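Local coordinates for putative cell adhesion protein (Bacteroides eggerthii, PDB 4GPV) that probably serves as a structural subunit of surface pili and so may contribute to bacterial adhesion, at residues K159-K165 with S298-T304; A183-G189 with F246-F252; K201-F207 with G253-Q259; F279-F284 with I329-V333. One frame throughout, in Å; residues are numbered along the deposited sequence. Where two conformers were deposited one is given.

Contact 1: residues K159-K165 with S298-T304; sequences KIQLIVK and SYTVTVT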
# COMPACT_ATOMS: atom_id res chain seq x y z
N LYS A 159 -0.81 -4.53 0.21
CA LYS A 159 -0.22 -5.11 1.40
C LYS A 159 0.80 -6.17 0.97
O LYS A 159 0.52 -6.95 0.05
CB LYS A 159 -1.34 -5.75 2.24
CG LYS A 159 -0.87 -6.35 3.56
CD LYS A 159 -2.10 -6.75 4.40
CE LYS A 159 -2.38 -8.21 4.44
NZ LYS A 159 -3.59 -8.50 5.27
N ILE A 160 1.96 -6.18 1.63
CA ILE A 160 3.01 -7.19 1.32
C ILE A 160 3.31 -7.94 2.61
O ILE A 160 3.71 -7.30 3.58
CB ILE A 160 4.28 -6.51 0.74
CG1 ILE A 160 3.96 -5.78 -0.59
CG2 ILE A 160 5.41 -7.58 0.52
CD1 ILE A 160 5.09 -4.83 -1.04
N GLN A 161 3.17 -9.28 2.62
CA GLN A 161 3.47 -10.11 3.79
C GLN A 161 4.71 -10.94 3.51
O GLN A 161 4.85 -11.43 2.39
CB GLN A 161 2.30 -11.06 4.12
CG GLN A 161 1.14 -10.36 4.80
CD GLN A 161 -0.05 -11.27 4.93
OE1 GLN A 161 -0.77 -11.54 3.97
NE2 GLN A 161 -0.26 -11.77 6.13
N LEU A 162 5.55 -11.17 4.54
CA LEU A 162 6.75 -11.98 4.38
C LEU A 162 6.69 -13.22 5.26
O LEU A 162 6.44 -13.11 6.47
CB LEU A 162 8.00 -11.13 4.72
CG LEU A 162 9.33 -11.86 4.77
CD1 LEU A 162 9.69 -12.44 3.39
CD2 LEU A 162 10.44 -10.95 5.30
N ILE A 163 6.92 -14.39 4.64
CA ILE A 163 7.08 -15.70 5.30
C ILE A 163 8.53 -16.14 5.07
O ILE A 163 8.93 -16.30 3.92
CB ILE A 163 6.05 -16.74 4.77
CG1 ILE A 163 4.60 -16.31 5.09
CG2 ILE A 163 6.32 -18.15 5.31
CD1 ILE A 163 3.57 -17.11 4.34
N VAL A 164 9.30 -16.38 6.15
CA VAL A 164 10.67 -16.81 6.04
C VAL A 164 10.79 -18.26 6.48
O VAL A 164 10.30 -18.62 7.54
CB VAL A 164 11.60 -15.90 6.88
CG1 VAL A 164 13.06 -16.37 6.79
CG2 VAL A 164 11.47 -14.44 6.43
N LYS A 165 11.35 -19.10 5.61
CA LYS A 165 11.67 -20.51 5.93
C LYS A 165 13.17 -20.59 5.92
O LYS A 165 13.77 -20.55 4.85
CB LYS A 165 11.00 -21.47 4.94
CG LYS A 165 9.49 -21.43 5.08
CD LYS A 165 8.78 -22.22 4.03
CE LYS A 165 7.30 -22.02 4.18
NZ LYS A 165 6.51 -23.02 3.41
N SER A 298 -2.97 -8.05 -2.24
CA SER A 298 -2.30 -8.53 -1.05
C SER A 298 -1.27 -9.57 -1.52
O SER A 298 -1.66 -10.59 -2.07
CB SER A 298 -3.33 -9.12 -0.09
OG SER A 298 -2.71 -9.77 1.02
N TYR A 299 0.03 -9.29 -1.35
CA TYR A 299 1.10 -10.17 -1.83
C TYR A 299 1.67 -10.96 -0.69
O TYR A 299 2.01 -10.39 0.35
CB TYR A 299 2.24 -9.34 -2.50
CG TYR A 299 1.73 -8.52 -3.66
CD1 TYR A 299 1.17 -7.26 -3.46
CD2 TYR A 299 1.70 -9.04 -4.95
CE1 TYR A 299 0.65 -6.52 -4.51
CE2 TYR A 299 1.18 -8.30 -6.02
CZ TYR A 299 0.65 -7.04 -5.79
OH TYR A 299 0.06 -6.30 -6.78
N THR A 300 1.84 -12.23 -0.92
CA THR A 300 2.47 -13.11 0.07
C THR A 300 3.81 -13.56 -0.53
O THR A 300 3.85 -14.14 -1.63
CB THR A 300 1.58 -14.27 0.46
OG1 THR A 300 0.38 -13.77 1.08
CG2 THR A 300 2.29 -15.24 1.41
N VAL A 301 4.90 -13.21 0.16
CA VAL A 301 6.23 -13.56 -0.31
C VAL A 301 6.79 -14.60 0.62
O VAL A 301 6.94 -14.29 1.80
CB VAL A 301 7.16 -12.32 -0.34
CG1 VAL A 301 8.58 -12.70 -0.78
CG2 VAL A 301 6.58 -11.19 -1.21
N THR A 302 7.09 -15.82 0.11
CA THR A 302 7.74 -16.87 0.92
C THR A 302 9.17 -16.97 0.46
O THR A 302 9.43 -17.20 -0.72
CB THR A 302 7.00 -18.21 0.81
OG1 THR A 302 5.60 -17.99 0.98
CG2 THR A 302 7.51 -19.26 1.81
N VAL A 303 10.12 -16.78 1.39
CA VAL A 303 11.55 -16.82 1.09
C VAL A 303 12.11 -18.03 1.83
O VAL A 303 11.97 -18.09 3.06
CB VAL A 303 12.22 -15.50 1.57
CG1 VAL A 303 13.73 -15.52 1.28
CG2 VAL A 303 11.56 -14.28 0.92
N THR A 304 12.67 -19.01 1.09
CA THR A 304 13.30 -20.19 1.67
C THR A 304 14.78 -19.98 1.49
O THR A 304 15.25 -19.87 0.35
CB THR A 304 12.78 -21.50 1.04
OG1 THR A 304 11.36 -21.54 1.23
CG2 THR A 304 13.40 -22.76 1.66
O HOH W 1 -0.25 -9.58 2.05

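Contact 2: residues A183-G189 with F246-F252; sequences AVLLFAG and FNHFYTF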
# COMPACT_ATOMS: atom_id res chain seq x y z
N ALA A 183 13.79 -6.99 8.18
CA ALA A 183 13.00 -7.18 6.98
C ALA A 183 12.74 -5.75 6.49
O ALA A 183 12.26 -4.91 7.27
CB ALA A 183 11.69 -7.92 7.27
N VAL A 184 13.15 -5.45 5.26
CA VAL A 184 13.07 -4.07 4.76
C VAL A 184 12.28 -3.98 3.45
O VAL A 184 12.26 -4.92 2.67
CB VAL A 184 14.49 -3.44 4.59
CG1 VAL A 184 15.25 -3.33 5.92
CG2 VAL A 184 15.32 -4.18 3.53
N LEU A 185 11.63 -2.84 3.23
CA LEU A 185 10.96 -2.56 1.98
C LEU A 185 11.74 -1.45 1.33
O LEU A 185 11.91 -0.40 1.93
CB LEU A 185 9.46 -2.20 2.14
CG LEU A 185 8.65 -2.26 0.83
CD1 LEU A 185 8.57 -3.73 0.28
CD2 LEU A 185 7.22 -1.70 1.06
N LEU A 186 12.20 -1.68 0.12
CA LEU A 186 12.98 -0.68 -0.60
C LEU A 186 12.13 -0.11 -1.70
O LEU A 186 11.45 -0.88 -2.41
CB LEU A 186 14.30 -1.28 -1.16
CG LEU A 186 15.14 -2.17 -0.22
CD1 LEU A 186 16.42 -2.68 -0.95
CD2 LEU A 186 15.50 -1.41 1.08
N PHE A 187 12.14 1.23 -1.86
CA PHE A 187 11.44 1.90 -2.96
C PHE A 187 9.96 1.63 -2.94
O PHE A 187 9.37 1.24 -3.95
CB PHE A 187 12.04 1.53 -4.34
CG PHE A 187 13.54 1.70 -4.31
CD1 PHE A 187 14.11 2.93 -4.04
CD2 PHE A 187 14.37 0.59 -4.44
CE1 PHE A 187 15.49 3.07 -3.92
CE2 PHE A 187 15.75 0.72 -4.32
CZ PHE A 187 16.30 1.96 -4.06
N ALA A 188 9.34 1.92 -1.80
CA ALA A 188 7.89 1.95 -1.67
C ALA A 188 7.40 3.19 -2.42
O ALA A 188 7.95 4.27 -2.19
CB ALA A 188 7.52 2.08 -0.19
N GLY A 189 6.39 3.07 -3.29
CA GLY A 189 5.87 4.23 -4.01
C GLY A 189 5.35 5.29 -3.04
O GLY A 189 4.62 4.97 -2.10
N PHE A 246 6.11 -13.28 9.19
CA PHE A 246 7.01 -12.52 10.05
C PHE A 246 6.53 -11.07 10.23
O PHE A 246 6.56 -10.53 11.34
CB PHE A 246 8.44 -12.51 9.48
CG PHE A 246 9.36 -11.59 10.26
CD1 PHE A 246 9.75 -11.89 11.56
CD2 PHE A 246 9.80 -10.39 9.70
CE1 PHE A 246 10.58 -11.03 12.29
CE2 PHE A 246 10.60 -9.51 10.45
CZ PHE A 246 10.99 -9.84 11.74
N ASN A 247 6.17 -10.42 9.11
CA ASN A 247 5.69 -9.03 9.16
C ASN A 247 4.92 -8.72 7.89
O ASN A 247 4.86 -9.54 6.96
CB ASN A 247 6.88 -8.05 9.35
CG ASN A 247 7.74 -7.82 8.10
OD1 ASN A 247 7.89 -8.68 7.24
ND2 ASN A 247 8.29 -6.63 7.96
N HIS A 248 4.41 -7.49 7.81
CA HIS A 248 3.77 -7.01 6.60
C HIS A 248 4.05 -5.52 6.48
O HIS A 248 4.34 -4.87 7.49
CB HIS A 248 2.26 -7.31 6.61
CG HIS A 248 1.50 -6.56 7.64
ND1 HIS A 248 1.36 -7.04 8.92
CD2 HIS A 248 0.87 -5.36 7.55
CE1 HIS A 248 0.66 -6.13 9.58
NE2 HIS A 248 0.34 -5.10 8.79
N PHE A 249 3.98 -5.01 5.25
CA PHE A 249 4.10 -3.58 4.97
C PHE A 249 2.94 -3.15 4.12
O PHE A 249 2.44 -3.94 3.31
CB PHE A 249 5.41 -3.27 4.20
CG PHE A 249 6.70 -3.48 4.97
CD1 PHE A 249 7.04 -2.66 6.04
CD2 PHE A 249 7.62 -4.44 4.55
CE1 PHE A 249 8.24 -2.85 6.73
CE2 PHE A 249 8.84 -4.59 5.20
CZ PHE A 249 9.14 -3.81 6.29
N TYR A 250 2.51 -1.90 4.28
CA TYR A 250 1.54 -1.29 3.37
C TYR A 250 2.33 -0.42 2.44
O TYR A 250 3.26 0.27 2.88
CB TYR A 250 0.50 -0.42 4.13
CG TYR A 250 -0.26 -1.22 5.15
CD1 TYR A 250 -1.12 -2.25 4.77
CD2 TYR A 250 -0.10 -0.96 6.51
CE1 TYR A 250 -1.79 -3.01 5.73
CE2 TYR A 250 -0.79 -1.68 7.47
CZ TYR A 250 -1.63 -2.72 7.08
OH TYR A 250 -2.27 -3.44 8.05
N THR A 251 1.96 -0.40 1.16
CA THR A 251 2.70 0.46 0.23
C THR A 251 1.76 0.91 -0.87
O THR A 251 0.65 0.41 -0.95
CB THR A 251 3.94 -0.31 -0.34
OG1 THR A 251 4.77 0.63 -1.05
CG2 THR A 251 3.55 -1.46 -1.27
N PHE A 252 2.20 1.82 -1.71
CA PHE A 252 1.34 2.22 -2.81
C PHE A 252 1.76 1.56 -4.16
O PHE A 252 2.84 0.95 -4.28
CB PHE A 252 1.31 3.75 -2.94
CG PHE A 252 0.59 4.44 -1.80
CD1 PHE A 252 -0.55 3.88 -1.23
CD2 PHE A 252 1.03 5.67 -1.33
CE1 PHE A 252 -1.22 4.53 -0.16
CE2 PHE A 252 0.35 6.33 -0.28
CZ PHE A 252 -0.77 5.76 0.28
O HOH W 2 5.33 0.30 -3.74

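Contact 3: residues K201-F207 with G253-Q259; sequences KVTQNEF and GNDGTTQ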
# COMPACT_ATOMS: atom_id res chain seq x y z
N LYS A 201 -2.42 5.18 -11.02
CA LYS A 201 -2.28 4.71 -9.64
C LYS A 201 -1.00 3.94 -9.38
O LYS A 201 -0.61 3.83 -8.21
CB LYS A 201 -3.48 3.84 -9.25
CG LYS A 201 -4.76 4.65 -9.08
CD LYS A 201 -5.94 3.71 -8.77
CE LYS A 201 -7.19 4.50 -8.43
NZ LYS A 201 -8.35 3.59 -8.25
N VAL A 202 -0.32 3.42 -10.44
CA VAL A 202 0.92 2.64 -10.29
C VAL A 202 2.15 3.39 -10.83
O VAL A 202 3.23 2.80 -10.91
CB VAL A 202 0.80 1.22 -10.93
CG1 VAL A 202 -0.31 0.41 -10.23
CG2 VAL A 202 0.54 1.29 -12.44
N THR A 203 1.99 4.67 -11.18
CA THR A 203 3.13 5.44 -11.69
C THR A 203 3.78 6.18 -10.54
O THR A 203 3.10 6.94 -9.85
CB THR A 203 2.70 6.40 -12.80
OG1 THR A 203 1.87 5.71 -13.73
CG2 THR A 203 3.91 7.01 -13.52
N GLN A 204 5.10 6.00 -10.36
CA GLN A 204 5.84 6.65 -9.27
C GLN A 204 7.13 7.22 -9.77
O GLN A 204 7.77 6.60 -10.60
CB GLN A 204 6.17 5.62 -8.16
CG GLN A 204 4.93 4.94 -7.54
CD GLN A 204 4.14 5.80 -6.57
OE1 GLN A 204 4.48 6.94 -6.24
NE2 GLN A 204 3.04 5.28 -6.11
N ASN A 205 7.54 8.37 -9.22
CA ASN A 205 8.84 8.93 -9.53
C ASN A 205 9.51 9.40 -8.22
O ASN A 205 10.61 9.93 -8.25
CB ASN A 205 8.76 10.05 -10.60
CG ASN A 205 7.98 11.28 -10.25
OD1 ASN A 205 7.43 11.45 -9.15
ND2 ASN A 205 7.93 12.20 -11.20
N GLU A 206 8.84 9.16 -7.07
CA GLU A 206 9.30 9.43 -5.71
C GLU A 206 9.01 8.21 -4.85
O GLU A 206 8.00 7.55 -5.02
CB GLU A 206 8.68 10.68 -5.09
CG GLU A 206 9.17 11.97 -5.71
CD GLU A 206 8.53 13.17 -5.02
OE1 GLU A 206 7.30 13.35 -5.15
OE2 GLU A 206 9.25 13.87 -4.28
N PHE A 207 9.92 7.92 -3.93
CA PHE A 207 9.84 6.71 -3.13
C PHE A 207 10.29 6.91 -1.70
O PHE A 207 11.10 7.79 -1.42
CB PHE A 207 10.83 5.66 -3.75
CG PHE A 207 10.61 5.39 -5.22
CD1 PHE A 207 9.65 4.50 -5.64
CD2 PHE A 207 11.24 6.18 -6.18
CE1 PHE A 207 9.36 4.33 -7.00
CE2 PHE A 207 10.94 6.02 -7.54
CZ PHE A 207 10.03 5.07 -7.94
N GLY A 253 0.90 1.69 -5.16
CA GLY A 253 1.10 1.12 -6.49
C GLY A 253 2.44 1.48 -7.08
O GLY A 253 2.93 2.59 -6.88
N ASN A 254 3.08 0.54 -7.75
CA ASN A 254 4.38 0.80 -8.35
C ASN A 254 4.61 -0.20 -9.48
O ASN A 254 4.96 -1.34 -9.20
CB ASN A 254 5.55 0.74 -7.33
CG ASN A 254 6.88 1.15 -7.92
OD1 ASN A 254 6.98 1.67 -9.05
ND2 ASN A 254 7.94 0.88 -7.20
N ASP A 255 4.52 0.26 -10.74
CA ASP A 255 4.74 -0.60 -11.93
C ASP A 255 6.23 -0.83 -12.18
O ASP A 255 6.62 -1.62 -13.07
CB ASP A 255 4.05 -0.03 -13.19
CG ASP A 255 4.44 1.39 -13.60
OD1 ASP A 255 5.52 1.87 -13.17
OD2 ASP A 255 3.70 2.00 -14.40
N GLY A 256 7.06 -0.12 -11.43
CA GLY A 256 8.50 -0.23 -11.50
C GLY A 256 9.13 0.33 -12.76
O GLY A 256 10.30 0.04 -13.01
N THR A 257 8.40 1.17 -13.53
CA THR A 257 8.96 1.72 -14.76
C THR A 257 10.02 2.80 -14.43
O THR A 257 10.85 3.10 -15.30
CB THR A 257 7.86 2.18 -15.72
OG1 THR A 257 7.04 3.13 -15.06
CG2 THR A 257 7.00 1.01 -16.19
N THR A 258 10.03 3.33 -13.19
CA THR A 258 11.12 4.20 -12.75
C THR A 258 12.04 3.35 -11.87
O THR A 258 13.23 3.24 -12.12
CB THR A 258 10.64 5.46 -12.03
OG1 THR A 258 9.93 6.27 -12.98
CG2 THR A 258 11.80 6.28 -11.45
N GLN A 259 11.48 2.75 -10.81
CA GLN A 259 12.26 1.89 -9.91
C GLN A 259 11.32 0.91 -9.29
O GLN A 259 10.40 1.37 -8.62
CB GLN A 259 12.98 2.71 -8.82
CG GLN A 259 13.65 1.84 -7.72
CD GLN A 259 14.71 0.86 -8.21
OE1 GLN A 259 15.63 1.20 -8.94
NE2 GLN A 259 14.62 -0.41 -7.80
O HOH W 3 6.45 4.22 -12.10
O HOH W 4 7.38 6.17 -13.61

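Contact 4: residues F279-F284 with I329-V333; sequences FYPILF and IEVTV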
# COMPACT_ATOMS: atom_id res chain seq x y z
N PHE A 279 21.92 -9.09 1.37
CA PHE A 279 20.46 -9.09 1.21
C PHE A 279 19.93 -10.39 0.65
O PHE A 279 20.60 -11.04 -0.14
CB PHE A 279 20.05 -7.95 0.25
CG PHE A 279 20.44 -6.57 0.71
CD1 PHE A 279 21.70 -6.05 0.41
CD2 PHE A 279 19.57 -5.80 1.46
CE1 PHE A 279 22.06 -4.77 0.86
CE2 PHE A 279 19.91 -4.51 1.87
CZ PHE A 279 21.18 -4.02 1.60
N TYR A 280 18.69 -10.74 1.03
CA TYR A 280 17.97 -11.88 0.45
C TYR A 280 16.73 -11.23 -0.15
O TYR A 280 15.75 -11.02 0.57
CB TYR A 280 17.66 -12.96 1.49
CG TYR A 280 18.88 -13.45 2.23
CD1 TYR A 280 19.62 -14.53 1.73
CD2 TYR A 280 19.26 -12.90 3.45
CE1 TYR A 280 20.68 -15.07 2.46
CE2 TYR A 280 20.36 -13.40 4.16
CZ TYR A 280 21.07 -14.48 3.66
OH TYR A 280 22.13 -14.99 4.38
N PRO A 281 16.80 -10.74 -1.40
CA PRO A 281 15.72 -9.89 -1.91
C PRO A 281 14.77 -10.51 -2.94
O PRO A 281 15.07 -11.55 -3.54
CB PRO A 281 16.52 -8.79 -2.60
CG PRO A 281 17.76 -9.50 -3.12
CD PRO A 281 17.95 -10.76 -2.34
N ILE A 282 13.66 -9.80 -3.16
CA ILE A 282 12.71 -10.10 -4.22
C ILE A 282 12.30 -8.79 -4.87
O ILE A 282 11.82 -7.88 -4.19
CB ILE A 282 11.50 -10.99 -3.83
CG1 ILE A 282 10.74 -11.50 -5.09
CG2 ILE A 282 10.57 -10.32 -2.86
CD1 ILE A 282 11.66 -12.42 -6.16
N LEU A 283 12.52 -8.68 -6.19
CA LEU A 283 12.14 -7.49 -6.96
C LEU A 283 10.74 -7.66 -7.47
O LEU A 283 10.45 -8.69 -8.07
CB LEU A 283 13.09 -7.27 -8.16
CG LEU A 283 14.37 -6.50 -7.91
CD1 LEU A 283 15.31 -7.31 -7.11
CD2 LEU A 283 15.04 -6.18 -9.22
N PHE A 284 9.89 -6.65 -7.27
CA PHE A 284 8.51 -6.66 -7.77
C PHE A 284 8.52 -6.13 -9.20
O PHE A 284 8.12 -4.98 -9.49
CB PHE A 284 7.56 -5.87 -6.88
CG PHE A 284 7.23 -6.64 -5.63
CD1 PHE A 284 6.22 -7.60 -5.64
CD2 PHE A 284 7.98 -6.47 -4.47
CE1 PHE A 284 5.93 -8.34 -4.48
CE2 PHE A 284 7.67 -7.19 -3.30
CZ PHE A 284 6.67 -8.14 -3.33
N ILE A 329 18.66 -19.09 -2.36
CA ILE A 329 17.44 -18.30 -2.15
C ILE A 329 16.35 -18.84 -3.08
O ILE A 329 16.55 -18.88 -4.29
CB ILE A 329 17.66 -16.77 -2.37
CG1 ILE A 329 18.87 -16.23 -1.58
CG2 ILE A 329 16.39 -15.97 -2.04
CD1 ILE A 329 19.38 -14.81 -1.99
N GLU A 330 15.22 -19.27 -2.51
CA GLU A 330 14.04 -19.73 -3.25
C GLU A 330 12.91 -18.80 -2.86
O GLU A 330 12.64 -18.66 -1.66
CB GLU A 330 13.69 -21.19 -2.94
CG GLU A 330 12.47 -21.70 -3.70
CD GLU A 330 11.59 -22.68 -2.95
OE1 GLU A 330 12.11 -23.71 -2.45
OE2 GLU A 330 10.36 -22.45 -2.91
N VAL A 331 12.25 -18.16 -3.84
CA VAL A 331 11.18 -17.20 -3.53
C VAL A 331 9.93 -17.51 -4.32
O VAL A 331 10.00 -17.77 -5.53
CB VAL A 331 11.59 -15.70 -3.80
CG1 VAL A 331 10.46 -14.74 -3.37
CG2 VAL A 331 12.88 -15.32 -3.08
N THR A 332 8.77 -17.50 -3.64
CA THR A 332 7.46 -17.62 -4.29
C THR A 332 6.70 -16.36 -3.96
O THR A 332 6.76 -15.88 -2.82
CB THR A 332 6.66 -18.87 -3.94
OG1 THR A 332 6.12 -18.76 -2.62
CG2 THR A 332 7.43 -20.19 -4.17
N VAL A 333 6.03 -15.79 -4.97
CA VAL A 333 5.22 -14.58 -4.75
C VAL A 333 3.84 -14.88 -5.27
O VAL A 333 3.70 -15.27 -6.44
CB VAL A 333 5.77 -13.27 -5.38
CG1 VAL A 333 4.87 -12.06 -5.05
CG2 VAL A 333 7.20 -13.00 -4.94

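Contact 1: residues K159-K165 with S298-T304
Side-chain conformation in a beta sheet is best read one face at a time, and this in-register parallel pair illustrates why. Six backbone hydrogen bonds, from Tyr299 N to Lys159 O (2.8 Å) through to Lys165 N to Val303 O (2.8 Å), hold each residue level with its partner. On the face carrying Ile160, Leu162, Val164, Tyr299, Val301 and Val303 everything is buried. Val164, Val301 and Val303 are all in the t rotamer, while Leu162, in the t/p rotamer, bends its CD1 across to Val303 CG2 at 3.6 Å and comes within 4.3 Å of Val301 CG1. This surface packs on Leu263 and Ile265 of the opposite sheet.

The other face is mixed in character. Thr300, Thr302 and Thr304 all adopt m, and Ile163 (m/t) spans two of them, its CD1 3.7 Å from Thr300 CG2 and its CG2 3.9 Å from Thr302 CG2. Lys165 runs out fully extended beyond chi1, laying CE 3.6 Å from Thr302 CG2 before NZ bonds to Ser243. A water lies 2.8 Å from Gln161 OE1, 2.7 Å from Ser298 OG and 2.9 Å from Tyr299 O, while Ser298 OG also bonds to Asp41, and Lys159 forms salt bridges to Asp41 and Glu43. Parallel neighbours of this kind, within a mixed sheet with one greasy face, fit the beta-sandwich expected of a transthyretin-clan fimbrial domain.

Contact 2: residues A183-G189 with F246-F252
Two layers of beta sheet can be joined without a single direct hydrogen bond, as the path from Ala183 to Gly189 demonstrates. Ala183 begins it with CB against the edge of the Phe246 ring, 3.7 Å from CE2, and equally 3.7 Å from Asn247 ND2, an amide whose hydrogen bond goes to Asp230; its carbonyl O meets the edge of the Phe249 ring at CZ, 3.5 Å away. Val184 turns away, and Leu185 comes back toward the partner. Its CB sits over the Phe249 face in a CH-pi contact, 4.1 Å from the ring centroid, and its CD2 reaches Thr251 CB at 3.8 Å. Leu186 is out of reach.

Phe187, with positive phi, and Ala188 form a G1 beta bulge against strand 207-209. Past this kink the chain drops closer to the second segment: Ala188 CB lies 3.2 Å from Thr251 OG1. At Gly189 a water takes over, accepting from Gly189 N (3.0 Å), donating to Phe252 O (2.6 Å) and bonding to Thr251 OG1 (2.8 Å).

The strand portions run at 16° to one another with axes 8.6 Å apart, a face-to-face packing of separate sheets. Strand 176-193 is flanked by strands 262-271 and 229-231, strand 247-251 pairs with 146-169, and Leu263 of strand 262-271 touches both Leu185 and Phe249.

Contact 3: residues K201-F207 with G253-Q259
Side chains can fold a loop by capping its own backbone: residues 253-259 contain two successive Asx turns, in which Asn254 OD1 accepts from Gly256 N (3.0 Å) and Asp255 OD1 from Thr257 N (3.0 Å). Against this folded loop lies 201-207, and three residues lose the most surface to the contact: Val202, Phe207 and Gly253. Val202, the most covered, gives its carbonyl O to Asp255 N in a hydrogen bond of 2.9 Å, and its CG2 stands 3.8 Å from Asp255 OD2.

Facing it is Gly253, where the close approach is compatible with the lack of a side chain: an ideal CB would come 2.5 Å from Lys201 O, a clash, and 3.0 Å from Val202 CG1. Its own carbonyl O accepts from Gln204 NE2 at 2.8 Å; the same amide nitrogen also serves Lys191 O in strand 176-193, so one side chain links the loop to the sheet.

Phe207 fills the far end. Gln259 CB covers one face of its ring, 3.9 Å from CZ, while the ring edge meets Asn254 ND2 (3.7 Å from CE1) and Thr258 CG2 (4.0 Å from CE2). Between the backbones water completes the fit: one molecule accepts from Gln204 N at 2.8 Å and lies 2.7 Å from Asp255 OD1, and a second donates to Gln204 O at 3.1 Å and bonds to Thr258 OG1 at 2.6 Å.

Contact 4: residues F279-F284 with I329-V333
Strands 279-283 and 329-333 run the same general way, 32° apart in direction, with axes 8.4 Å apart at closest approach; that separation is too wide for backbone pairing and is instead the spacing of the two layers of a beta-sandwich. Tyr280 comes opposite Ile329 and Ile282 opposite Val331, their CA atoms 6.9 and 7.3 Å apart, and no hydrogen bond crosses between the segments. Strand 274-283 belongs to one sheet and strand 329-343 to the other.

What fills the gap is wholly apolar. From the second strand Ile329, Val331 and Val333 point toward the first, whereas Glu330 and Thr332 take no part. Ile329 extends in its m/t rotamer to put CD1 3.7 Å from Tyr280 CD1 and 4.3 Å from Pro281 CD; the hydroxyl of that tyrosine goes to the carbonyl of Gly314. Strand 297-306 closes the interior further, Val301 touching both Ile282 and Phe284. At the far end Phe284 brings ring atom CE1 to 3.9 Å from Val333 CG1. The centre of the packing falls to Ile282, whose CG1 touches two successive inward-pointing valines of the other strand, 3.7 Å from Val331 CG1 and 3.8 Å from Val333 CG2.

Overall arrangement
Followed from the N terminus, the chain opens contact 1 at 159-165, contact 2 at 183-189 and contact 3 at 201-207. Contact 2 closes first, at 246-252, and contact 3 immediately after, at 253-259, so these two cross; both are nested within the long loop that contact 1 completes at 298-304. Contact 4 opens beforehand, at 279-284, and closes at 329-333, crossing contact 1 but following contacts 2 and 3 in series. Contact 1 is made within one sheet, contacts 2 and 4 join that sheet to the other, and contact 3 joins the loops that lead into strands 207-209 and 262-271. Strand 146-169 links contacts 1 and 2, and strand 297-306 links contact 1 to contact 4.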